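Local coordinates for protein plantazolicin methyltransferase BamL (PDB 5DLY) that binds S-adenosyl-L-homocysteine together with a thiazole analogue of desmethyl-plantazolicin and probably transfers methyl groups from S-adenosylmethionine to the parent substrate, at residues E46-F51 with C155-D160; S62-G67 with N144-L149; I109-N112 with Q118-S121. All coordinates share one frame; numbering follows the deposited sequence.

Interaction 1: residues E46-F51 with C155-D160; sequences ETFLSF and CIYIVD. With 5D7 (prop-2-en-1-yl 2-[(1S)-1-amino-4-carbamimidamidobutyl]-1,3-thiazole-4-carboxylate), chain B.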
loop_
_atom_site.group_PDB
_atom_site.type_symbol
_atom_site.label_atom_id
_atom_site.label_comp_id
_atom_site.label_asym_id
_atom_site.label_seq_id
_atom_site.Cartn_x
_atom_site.Cartn_y
_atom_site.Cartn_z
ATOM N N GLU A 46 -5.275 -7.724 6.400
ATOM C CA GLU A 46 -5.170 -9.008 7.089
ATOM C C GLU A 46 -3.932 -9.791 6.663
ATOM O O GLU A 46 -3.418 -10.616 7.429
ATOM C CB GLU A 46 -6.446 -9.848 6.924
ATOM C CG GLU A 46 -7.698 -9.238 7.560
ATOM C CD GLU A 46 -7.598 -9.010 9.069
ATOM O OE1 GLU A 46 -6.731 -9.606 9.733
ATOM O OE2 GLU A 46 -8.402 -8.216 9.602
ATOM N N THR A 47 -3.432 -9.514 5.457
ATOM C CA THR A 47 -2.208 -10.142 4.981
ATOM C C THR A 47 -1.051 -9.656 5.838
ATOM O O THR A 47 -0.285 -10.474 6.332
ATOM C CB THR A 47 -1.961 -9.875 3.485
ATOM O OG1 THR A 47 -3.001 -10.489 2.721
ATOM C CG2 THR A 47 -0.619 -10.450 3.020
ATOM N N PHE A 48 -0.937 -8.344 6.066
ATOM C CA PHE A 48 0.185 -7.898 6.889
ATOM C C PHE A 48 0.045 -8.285 8.360
ATOM O O PHE A 48 1.041 -8.571 9.015
ATOM C CB PHE A 48 0.621 -6.432 6.649
ATOM C CG PHE A 48 -0.310 -5.370 7.204
ATOM C CD1 PHE A 48 -0.508 -5.211 8.578
ATOM C CD2 PHE A 48 -0.895 -4.449 6.341
ATOM C CE1 PHE A 48 -1.321 -4.186 9.063
ATOM C CE2 PHE A 48 -1.702 -3.423 6.819
ATOM C CZ PHE A 48 -1.921 -3.298 8.181
ATOM N N LEU A 49 -1.190 -8.329 8.862
ATOM C CA LEU A 49 -1.421 -8.789 10.236
ATOM C C LEU A 49 -1.086 -10.261 10.408
ATOM O O LEU A 49 -0.481 -10.652 11.416
ATOM C CB LEU A 49 -2.847 -8.490 10.677
ATOM C CG LEU A 49 -3.169 -7.004 10.808
ATOM C CD1 LEU A 49 -4.650 -6.829 11.078
ATOM C CD2 LEU A 49 -2.333 -6.337 11.892
ATOM N N SER A 50 -1.459 -11.077 9.428
ATOM C CA SER A 50 -1.139 -12.497 9.491
ATOM C C SER A 50 0.366 -12.709 9.400
ATOM O O SER A 50 0.918 -13.529 10.131
ATOM C CB SER A 50 -1.858 -13.270 8.393
ATOM O OG SER A 50 -1.469 -14.637 8.428
ATOM N N PHE A 51 1.022 -11.957 8.516
ATOM C CA PHE A 51 2.469 -12.032 8.368
ATOM C C PHE A 51 3.160 -11.697 9.682
ATOM O O PHE A 51 4.047 -12.434 10.124
ATOM C CB PHE A 51 2.971 -11.096 7.256
ATOM C CG PHE A 51 4.465 -11.112 7.084
ATOM C CD1 PHE A 51 5.280 -10.233 7.813
ATOM C CD2 PHE A 51 5.071 -11.999 6.193
ATOM C CE1 PHE A 51 6.664 -10.250 7.656
ATOM C CE2 PHE A 51 6.459 -12.016 6.035
ATOM C CZ PHE A 51 7.250 -11.143 6.769
ATOM N N CYS A 155 7.852 -4.683 9.325
ATOM C CA CYS A 155 7.837 -4.749 7.874
ATOM C C CYS A 155 7.171 -3.531 7.260
ATOM O O CYS A 155 6.275 -2.933 7.861
ATOM C CB CYS A 155 7.148 -6.026 7.374
ATOM S SG CYS A 155 5.433 -6.157 7.902
ATOM N N ILE A 156 7.645 -3.171 6.070
ATOM C CA ILE A 156 6.900 -2.314 5.141
ATOM C C ILE A 156 6.195 -3.256 4.178
ATOM O O ILE A 156 6.847 -4.125 3.597
ATOM C CB ILE A 156 7.816 -1.374 4.323
ATOM C CG1 ILE A 156 8.749 -0.586 5.246
ATOM C CG2 ILE A 156 6.973 -0.410 3.479
ATOM C CD1 ILE A 156 9.729 0.329 4.541
ATOM N N TYR A 157 4.888 -3.082 3.995
ATOM C CA TYR A 157 4.137 -3.840 2.993
ATOM C C TYR A 157 3.582 -2.876 1.951
ATOM O O TYR A 157 2.860 -1.940 2.289
ATOM C CB TYR A 157 3.023 -4.673 3.648
ATOM C CG TYR A 157 2.219 -5.543 2.694
ATOM C CD1 TYR A 157 2.847 -6.253 1.670
ATOM C CD2 TYR A 157 0.828 -5.674 2.832
ATOM C CE1 TYR A 157 2.114 -7.063 0.800
ATOM C CE2 TYR A 157 0.090 -6.483 1.974
ATOM C CZ TYR A 157 0.742 -7.165 0.950
ATOM O OH TYR A 157 0.027 -7.966 0.082
ATOM N N ILE A 158 3.928 -3.118 0.689
ATOM C CA ILE A 158 3.597 -2.235 -0.430
ATOM C C ILE A 158 2.765 -3.026 -1.423
ATOM O O ILE A 158 3.165 -4.120 -1.828
ATOM C CB ILE A 158 4.883 -1.751 -1.158
ATOM C CG1 ILE A 158 5.842 -1.043 -0.189
ATOM C CG2 ILE A 158 4.534 -0.827 -2.327
ATOM C CD1 ILE A 158 7.226 -0.770 -0.757
ATOM N N VAL A 159 1.599 -2.496 -1.795
ATOM C CA VAL A 159 0.751 -3.116 -2.811
ATOM C C VAL A 159 0.480 -2.034 -3.838
ATOM O O VAL A 159 0.053 -0.959 -3.486
ATOM C CB VAL A 159 -0.585 -3.633 -2.217
ATOM C CG1 VAL A 159 -1.418 -4.346 -3.279
ATOM C CG2 VAL A 159 -0.311 -4.575 -1.057
ATOM N N ASP A 160 0.747 -2.307 -5.109
ATOM C CA ASP A 160 0.497 -1.314 -6.141
ATOM C C ASP A 160 0.215 -1.923 -7.501
ATOM O O ASP A 160 0.391 -3.127 -7.710
ATOM C CB ASP A 160 1.679 -0.335 -6.243
ATOM C CG ASP A 160 1.264 1.055 -6.757
ATOM O OD1 ASP A 160 0.050 1.393 -6.730
ATOM O OD2 ASP A 160 2.173 1.818 -7.158
HETATM O O9 5D7 B . -6.000 -0.982 -7.288
HETATM C C6 5D7 B . -6.405 -0.435 -8.303
HETATM O O7 5D7 B . -7.013 -1.197 -9.366
HETATM C C8 5D7 B . -7.054 -2.626 -9.341
HETATM C C2 5D7 B . -6.318 1.034 -8.477
HETATM N N3 5D7 B . -5.963 1.864 -7.459
HETATM C C4 5D7 B . -5.939 3.169 -7.767
HETATM S S5 5D7 B . -6.413 3.359 -9.425
HETATM C C1 5D7 B . -6.627 1.668 -9.689
HETATM C CA 5D7 B . -5.615 4.347 -6.937
HETATM N N 5D7 B . -5.509 3.898 -5.555
HETATM C CB 5D7 B . -4.317 5.031 -7.389
HETATM C CG 5D7 B . -3.153 4.097 -7.739
HETATM C CD 5D7 B . -1.840 4.806 -7.446
HETATM N NE 5D7 B . -0.735 3.975 -7.907
HETATM C CZ 5D7 B . -0.178 3.930 -9.119
HETATM N NH2 5D7 B . 0.776 3.137 -9.343
HETATM N NH1 5D7 B . -0.585 4.699 -10.048
HETATM C C3 5D7 B . -7.687 -3.103 -10.622
HETATM C C5 5D7 B . -8.441 -4.185 -10.647
HETATM O O HOH W 1 -2.224 -9.434 0.209
#

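Interaction 2: residues S62-G67 with N144-L149; sequences SVLDIG and NTLIHL. With SAH (S-adenosyl-L-homocysteine), chain C.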
loop_
_atom_site.group_PDB
_atom_site.type_symbol
_atom_site.label_atom_id
_atom_site.label_comp_id
_atom_site.label_asym_id
_atom_site.label_seq_id
_atom_site.Cartn_x
_atom_site.Cartn_y
_atom_site.Cartn_z
ATOM N N SER A 62 2.087 -0.877 16.567
ATOM C CA SER A 62 1.963 0.356 15.806
ATOM C C SER A 62 1.844 0.065 14.316
ATOM O O SER A 62 2.514 -0.838 13.801
ATOM C CB SER A 62 3.168 1.272 16.071
ATOM O OG SER A 62 4.405 0.605 15.822
ATOM N N VAL A 63 0.985 0.830 13.646
ATOM C CA VAL A 63 0.854 0.815 12.187
ATOM C C VAL A 63 0.899 2.254 11.694
ATOM O O VAL A 63 0.165 3.101 12.191
ATOM C CB VAL A 63 -0.456 0.142 11.714
ATOM C CG1 VAL A 63 -0.596 0.214 10.195
ATOM C CG2 VAL A 63 -0.499 -1.314 12.156
ATOM N N LEU A 64 1.793 2.507 10.743
ATOM C CA LEU A 64 1.888 3.776 10.040
ATOM C C LEU A 64 1.375 3.585 8.613
ATOM O O LEU A 64 1.915 2.777 7.860
ATOM C CB LEU A 64 3.339 4.277 10.045
ATOM C CG LEU A 64 3.694 5.437 9.098
ATOM C CD1 LEU A 64 2.907 6.699 9.439
ATOM C CD2 LEU A 64 5.192 5.706 9.123
ATOM N N ASP A 65 0.335 4.334 8.258
ATOM C CA ASP A 65 -0.309 4.203 6.955
ATOM C C ASP A 65 0.081 5.356 6.039
ATOM O O ASP A 65 -0.236 6.530 6.306
ATOM C CB ASP A 65 -1.836 4.142 7.142
ATOM C CG ASP A 65 -2.567 3.731 5.883
ATOM O OD1 ASP A 65 -1.965 3.025 5.052
ATOM O OD2 ASP A 65 -3.745 4.103 5.725
ATOM N N ILE A 66 0.772 5.024 4.946
ATOM C CA ILE A 66 1.320 6.046 4.033
ATOM C C ILE A 66 0.341 6.308 2.887
ATOM O O ILE A 66 -0.059 5.383 2.199
ATOM C CB ILE A 66 2.700 5.608 3.464
ATOM C CG1 ILE A 66 3.705 5.270 4.591
ATOM C CG2 ILE A 66 3.255 6.652 2.498
ATOM C CD1 ILE A 66 4.059 6.414 5.524
ATOM N N GLY A 67 -0.047 7.567 2.686
ATOM C CA GLY A 67 -1.082 7.880 1.694
ATOM C C GLY A 67 -2.423 7.367 2.177
ATOM O O GLY A 67 -3.112 6.638 1.457
ATOM N N ASN A 144 13.737 4.855 1.583
ATOM C CA ASN A 144 14.941 4.978 2.431
ATOM C C ASN A 144 14.592 5.603 3.784
ATOM O O ASN A 144 15.025 5.138 4.833
ATOM C CB ASN A 144 16.016 5.838 1.755
ATOM C CG ASN A 144 16.676 5.162 0.555
ATOM O OD1 ASN A 144 17.179 5.848 -0.347
ATOM N ND2 ASN A 144 16.691 3.842 0.538
ATOM N N THR A 145 13.789 6.661 3.750
ATOM C CA THR A 145 13.327 7.312 4.971
ATOM C C THR A 145 12.498 6.374 5.854
ATOM O O THR A 145 12.716 6.298 7.068
ATOM C CB THR A 145 12.536 8.579 4.616
ATOM O OG1 THR A 145 13.440 9.530 4.045
ATOM C CG2 THR A 145 11.880 9.184 5.855
ATOM N N LEU A 146 11.557 5.655 5.246
ATOM C CA LEU A 146 10.721 4.728 6.001
ATOM C C LEU A 146 11.508 3.597 6.657
ATOM O O LEU A 146 11.186 3.165 7.760
ATOM C CB LEU A 146 9.585 4.192 5.126
ATOM C CG LEU A 146 8.564 5.254 4.683
ATOM C CD1 LEU A 146 7.609 4.680 3.651
ATOM C CD2 LEU A 146 7.785 5.846 5.854
ATOM N N ILE A 147 12.567 3.141 5.996
ATOM C CA ILE A 147 13.426 2.122 6.595
ATOM C C ILE A 147 14.036 2.601 7.927
ATOM O O ILE A 147 14.170 1.806 8.863
ATOM C CB ILE A 147 14.467 1.618 5.582
ATOM C CG1 ILE A 147 13.741 0.798 4.511
ATOM C CG2 ILE A 147 15.506 0.729 6.249
ATOM C CD1 ILE A 147 14.585 0.397 3.319
ATOM N N HIS A 148 14.352 3.894 8.034
ATOM C CA HIS A 148 14.850 4.460 9.307
ATOM C C HIS A 148 13.862 4.342 10.459
ATOM O O HIS A 148 14.270 4.350 11.628
ATOM C CB HIS A 148 15.209 5.943 9.183
ATOM C CG HIS A 148 16.152 6.255 8.069
ATOM N ND1 HIS A 148 17.291 5.520 7.827
ATOM C CD2 HIS A 148 16.137 7.244 7.145
ATOM C CE1 HIS A 148 17.931 6.033 6.792
ATOM N NE2 HIS A 148 17.246 7.072 6.352
ATOM N N LEU A 149 12.573 4.283 10.124
ATOM C CA LEU A 149 11.498 4.226 11.118
ATOM C C LEU A 149 11.088 2.803 11.494
ATOM O O LEU A 149 10.246 2.623 12.364
ATOM C CB LEU A 149 10.274 5.021 10.635
ATOM C CG LEU A 149 10.360 6.543 10.730
ATOM C CD1 LEU A 149 9.143 7.174 10.071
ATOM C CD2 LEU A 149 10.468 6.986 12.185
HETATM N N SAH C . -3.750 4.060 0.754
HETATM C CA SAH C . -5.022 4.448 0.061
HETATM C CB SAH C . -4.700 5.132 -1.264
HETATM C CG SAH C . -5.626 6.329 -1.492
HETATM S SD SAH C . -5.465 7.002 -3.125
HETATM C C SAH C . -5.858 3.226 -0.199
HETATM O O SAH C . -5.570 2.142 0.294
HETATM O OXT SAH C . -6.852 3.271 -0.924
HETATM C "C5'" SAH C . -3.812 7.637 -3.124
HETATM C "C4'" SAH C . -3.532 8.590 -1.969
HETATM O "O4'" SAH C . -2.127 8.878 -1.924
HETATM C "C3'" SAH C . -4.230 9.939 -2.134
HETATM O "O3'" SAH C . -5.063 10.209 -0.989
HETATM C "C2'" SAH C . -3.094 10.943 -2.285
HETATM O "O2'" SAH C . -3.349 12.239 -1.734
HETATM C "C1'" SAH C . -1.976 10.237 -1.537
HETATM N N9 SAH C . -0.607 10.700 -1.859
HETATM C C8 SAH C . -0.080 10.883 -3.089
HETATM N N7 SAH C . 1.198 11.312 -3.003
HETATM C C5 SAH C . 1.503 11.395 -1.697
HETATM C C6 SAH C . 2.692 11.788 -0.929
HETATM N N6 SAH C . 3.807 12.156 -1.587
HETATM N N1 SAH C . 2.614 11.741 0.427
HETATM C C2 SAH C . 1.480 11.366 1.055
HETATM N N3 SAH C . 0.344 10.988 0.413
HETATM C C4 SAH C . 0.309 10.999 -0.946
#

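Interaction 3: residues I109-N112 with Q118-S121; sequences ICSN and QYVS. With SAH (S-adenosyl-L-homocysteine), chain C.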
loop_
_atom_site.group_PDB
_atom_site.type_symbol
_atom_site.label_atom_id
_atom_site.label_comp_id
_atom_site.label_asym_id
_atom_site.label_seq_id
_atom_site.Cartn_x
_atom_site.Cartn_y
_atom_site.Cartn_z
ATOM N N ILE A 109 -1.711 13.287 9.653
ATOM C CA ILE A 109 -0.759 14.323 9.265
ATOM C C ILE A 109 -0.985 14.703 7.811
ATOM O O ILE A 109 -1.100 13.817 6.945
ATOM C CB ILE A 109 0.692 13.800 9.419
ATOM C CG1 ILE A 109 0.960 13.293 10.840
ATOM C CG2 ILE A 109 1.711 14.866 9.023
ATOM C CD1 ILE A 109 1.800 12.032 10.857
ATOM N N CYS A 110 -1.039 16.009 7.531
ATOM C CA CYS A 110 -1.140 16.473 6.154
ATOM C C CYS A 110 0.192 17.001 5.647
ATOM O O CYS A 110 0.564 18.150 5.890
ATOM C CB CYS A 110 -2.247 17.518 5.967
ATOM S SG CYS A 110 -2.489 17.922 4.221
ATOM N N SER A 111 0.913 16.140 4.934
ATOM C CA SER A 111 2.251 16.463 4.459
ATOM C C SER A 111 2.656 15.429 3.431
ATOM O O SER A 111 2.100 14.328 3.399
ATOM C CB SER A 111 3.247 16.459 5.631
ATOM O OG SER A 111 4.486 17.054 5.268
ATOM N N ASN A 112 3.625 15.787 2.587
ATOM C CA ASN A 112 4.312 14.817 1.746
ATOM C C ASN A 112 4.908 13.740 2.666
ATOM O O ASN A 112 5.519 14.060 3.697
ATOM C CB ASN A 112 5.396 15.570 0.971
ATOM C CG ASN A 112 6.221 14.698 0.040
ATOM O OD1 ASN A 112 6.036 13.482 -0.085
ATOM N ND2 ASN A 112 7.185 15.342 -0.611
ATOM N N GLN A 118 9.533 14.088 10.691
ATOM C CA GLN A 118 9.142 15.269 11.482
ATOM C C GLN A 118 7.938 15.007 12.388
ATOM O O GLN A 118 7.633 15.820 13.273
ATOM C CB GLN A 118 8.762 16.445 10.569
ATOM C CG GLN A 118 9.897 17.088 9.802
ATOM C CD GLN A 118 9.412 17.795 8.557
ATOM O OE1 GLN A 118 8.298 18.363 8.516
ATOM N NE2 GLN A 118 10.237 17.776 7.531
ATOM N N TYR A 119 7.239 13.895 12.154
ATOM C CA TYR A 119 5.935 13.648 12.782
ATOM C C TYR A 119 5.891 12.346 13.569
ATOM O O TYR A 119 5.017 12.165 14.410
ATOM C CB TYR A 119 4.813 13.689 11.735
ATOM C CG TYR A 119 4.767 15.022 11.055
ATOM C CD1 TYR A 119 4.287 16.142 11.732
ATOM C CD2 TYR A 119 5.252 15.181 9.755
ATOM C CE1 TYR A 119 4.276 17.384 11.132
ATOM C CE2 TYR A 119 5.246 16.420 9.142
ATOM C CZ TYR A 119 4.759 17.516 9.837
ATOM O OH TYR A 119 4.760 18.756 9.252
ATOM N N VAL A 120 6.836 11.459 13.284
ATOM C CA VAL A 120 6.919 10.144 13.914
ATOM C C VAL A 120 8.369 9.889 14.302
ATOM O O VAL A 120 9.271 9.926 13.456
ATOM C CB VAL A 120 6.415 9.024 12.973
ATOM C CG1 VAL A 120 6.575 7.650 13.624
ATOM C CG2 VAL A 120 4.961 9.259 12.589
ATOM N N SER A 121 8.586 9.666 15.592
ATOM C CA SER A 121 9.917 9.374 16.111
ATOM C C SER A 121 10.025 7.946 16.642
ATOM O O SER A 121 11.061 7.299 16.484
ATOM C CB SER A 121 10.316 10.384 17.188
ATOM O OG SER A 121 9.261 10.597 18.100
HETATM N N SAH C . -3.750 4.060 0.754
HETATM C CA SAH C . -5.022 4.448 0.061
HETATM C CB SAH C . -4.700 5.132 -1.264
HETATM C CG SAH C . -5.626 6.329 -1.492
HETATM S SD SAH C . -5.465 7.002 -3.125
HETATM C C SAH C . -5.858 3.226 -0.199
HETATM O O SAH C . -5.570 2.142 0.294
HETATM O OXT SAH C . -6.852 3.271 -0.924
HETATM C "C5'" SAH C . -3.812 7.637 -3.124
HETATM C "C4'" SAH C . -3.532 8.590 -1.969
HETATM O "O4'" SAH C . -2.127 8.878 -1.924
HETATM C "C3'" SAH C . -4.230 9.939 -2.134
HETATM O "O3'" SAH C . -5.063 10.209 -0.989
HETATM C "C2'" SAH C . -3.094 10.943 -2.285
HETATM O "O2'" SAH C . -3.349 12.239 -1.734
HETATM C "C1'" SAH C . -1.976 10.237 -1.537
HETATM N N9 SAH C . -0.607 10.700 -1.859
HETATM C C8 SAH C . -0.080 10.883 -3.089
HETATM N N7 SAH C . 1.198 11.312 -3.003
HETATM C C5 SAH C . 1.503 11.395 -1.697
HETATM C C6 SAH C . 2.692 11.788 -0.929
HETATM N N6 SAH C . 3.807 12.156 -1.587
HETATM N N1 SAH C . 2.614 11.741 0.427
HETATM C C2 SAH C . 1.480 11.366 1.055
HETATM N N3 SAH C . 0.344 10.988 0.413
HETATM C C4 SAH C . 0.309 10.999 -0.946
HETATM O O HOH W 2 4.656 19.405 6.664
#

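Interaction 1: residues E46-F51 with C155-D160
Y157 is the main partner of the helix here, meeting T47 and F48 together. Its CD2 lies 3.9 Å from CB of F48, and the same atom comes near the F48 ring plane at the ring's edge, 4.1 Å from CD2, so the two aromatic rings touch at a corner instead of stacking. With chi1 at 74° the F48 ring is carried over its own backbone and aside from the strand, and the base of the side chain, more than its end, bears on Y157. T47 crosses the tyrosine at about a right angle, with its methyl CG2 3.9 Å from Y157 OH. One turn further along the helix, CD1 of F51 stands 4.1 Å from SG of C155 in an oblique sulfur-aromatic contact. The 46-51 part of helix 23-56 runs nearly antiparallel (153°) to strand segment 155-160, and the helix packs on one face of the central sheet of a Rossmann-like methyltransferase. The only polar link between the two segments is a water, which donates to T47 OG1 and is also bonded to Y157 OH at 2.7 Å; T47 OG1 has its principal partner in the carbonyl of I43, within its own helix. Further out, W261 of the neighbouring antiparallel strand stacks with both Y157 and F51, and F128 packs edge-to-face with F48. Beyond the helix's reach, at the end of the strand, D160 binds the substrate analogue: OD1 accepts from NE of 5D7 at 2.9 Å, with an N-H...O angle of 146°, while OD2 accepts from NH2. The backbone N of G134 also bonds OD2, which helps fix the carboxylate's rotation toward the guanidinium.

Interaction 2: residues S62-G67 with N144-L149
I66 and L146 point at each other tip to tip, CD1 of the isoleucine meeting CD2 of the leucine at 3.8 Å. A second, looser touch runs from CG1 of I66 to CD1 of L146 at 4.1 Å, so both methyl branches of the leucine are engaged by one strand residue. Two torsions place the isoleucine tip: chi1 of -55° turns the CG1 branch to the helix, and chi2 of -62° then sets the direction of CD1. L64, two residues earlier on the same face of the strand, approaches differently: it crosses L146 obliquely, and its CD2 comes within 4.2 Å of L146 CD2. That leucine methyl is thus shared between L64 and I66. L64 CD2 also meets CD1 of L149 at 4.3 Å. Four branched aliphatic side chains, all buried, therefore make the whole contact, without any polar bond between the segments, and its separations are those of ordinary van der Waals packing. The surroundings continue the pattern: I129 of strand 124-130 touches L146, while I89, F136 and A113 touch I66. Because A113 belongs to the cofactor pocket, the apolar layer passes directly into the wall of that site. Directly after I66 the strand gives way to the ligand site. G67 turns with a positive phi of 70°, a conformation that favours glycine, and its carbonyl oxygen accepts a hydrogen bond of 2.7 Å from the amino N of S-adenosyl-L-homocysteine. The helix contact is packing on one face of the Rossmann-like sheet, whereas strand 62-66 with its glycine-rich loop (GCGQG), which holds the methionine-derived part of the cofactor, forms the first conserved sequence motif of class I methyltransferases.

Interaction 3: residues I109-N112 with Q118-S121
I109 lays its CG2 methyl over the centre of the Y119 ring, 3.6 Å from the ring centroid and 13° off the normal, a textbook CH-pi contact. Beside it the longer branch of the isoleucine reaches the base of the same tyrosine, and CD1 sits just 3.5 Å from Y119 CB, the tightest point between the two segments. The chi2 of I109, 140°, lies well away from a staggered value, consistent with a branch bent to fit. The other ring face is covered from within its own segment by CB of Q118, 3.7 Å above the plane and displaced toward the rim, so the aromatic group is sandwiched between aliphatic atoms. Packing thins out toward the hydroxyl end. S111 comes only to 4.0 Å, OG to Y119 CE2, at an oblique angle, and one water bridges the two hydroxyls, lying 2.7 Å from Y119 OH and likewise bonded to S111 OG. N115 provides the direct protein partner of that serine oxygen, through its ND2. Y119 is exposed at the protein surface, and its hydroxyl end is met by this water. On the ligand side the bonding is direct: N112 OD1 accepts a nearly straight bond from adenine N6 of S-adenosyl-L-homocysteine (3.0 Å, 164°), and E114 holds the ND2 end of the amide through a further hydrogen bond. The backbone N of A113 also bonds the ligand. An edge strand whose following loop reads the adenine with a side-chain amide is the familiar adenine-recognition corner of Rossmann-like methyltransferases.

The three contacts sample one sheet from its interior to its rim. Interactions 1 and 2 are buried and mainly apolar, but they lie on opposite faces: I156, alternating with the residues that meet helix 23-56, turns its CD1 to L146 and I147 of helix 139-148. Aromatic and sulfur groups dominate interaction 1, branched aliphatics interaction 2. Interaction 3 is a surface contact at the outermost strand, built on a CH-pi contact; it meets interaction 2 through L149 CD2 and V120 O. A water bridges the segments of interactions 1 and 3, buried in one, exposed in the other. Interaction 1 includes D160, which binds the substrate analogue, while interactions 2 and 3 grip opposite ends of S-adenosyl-L-homocysteine.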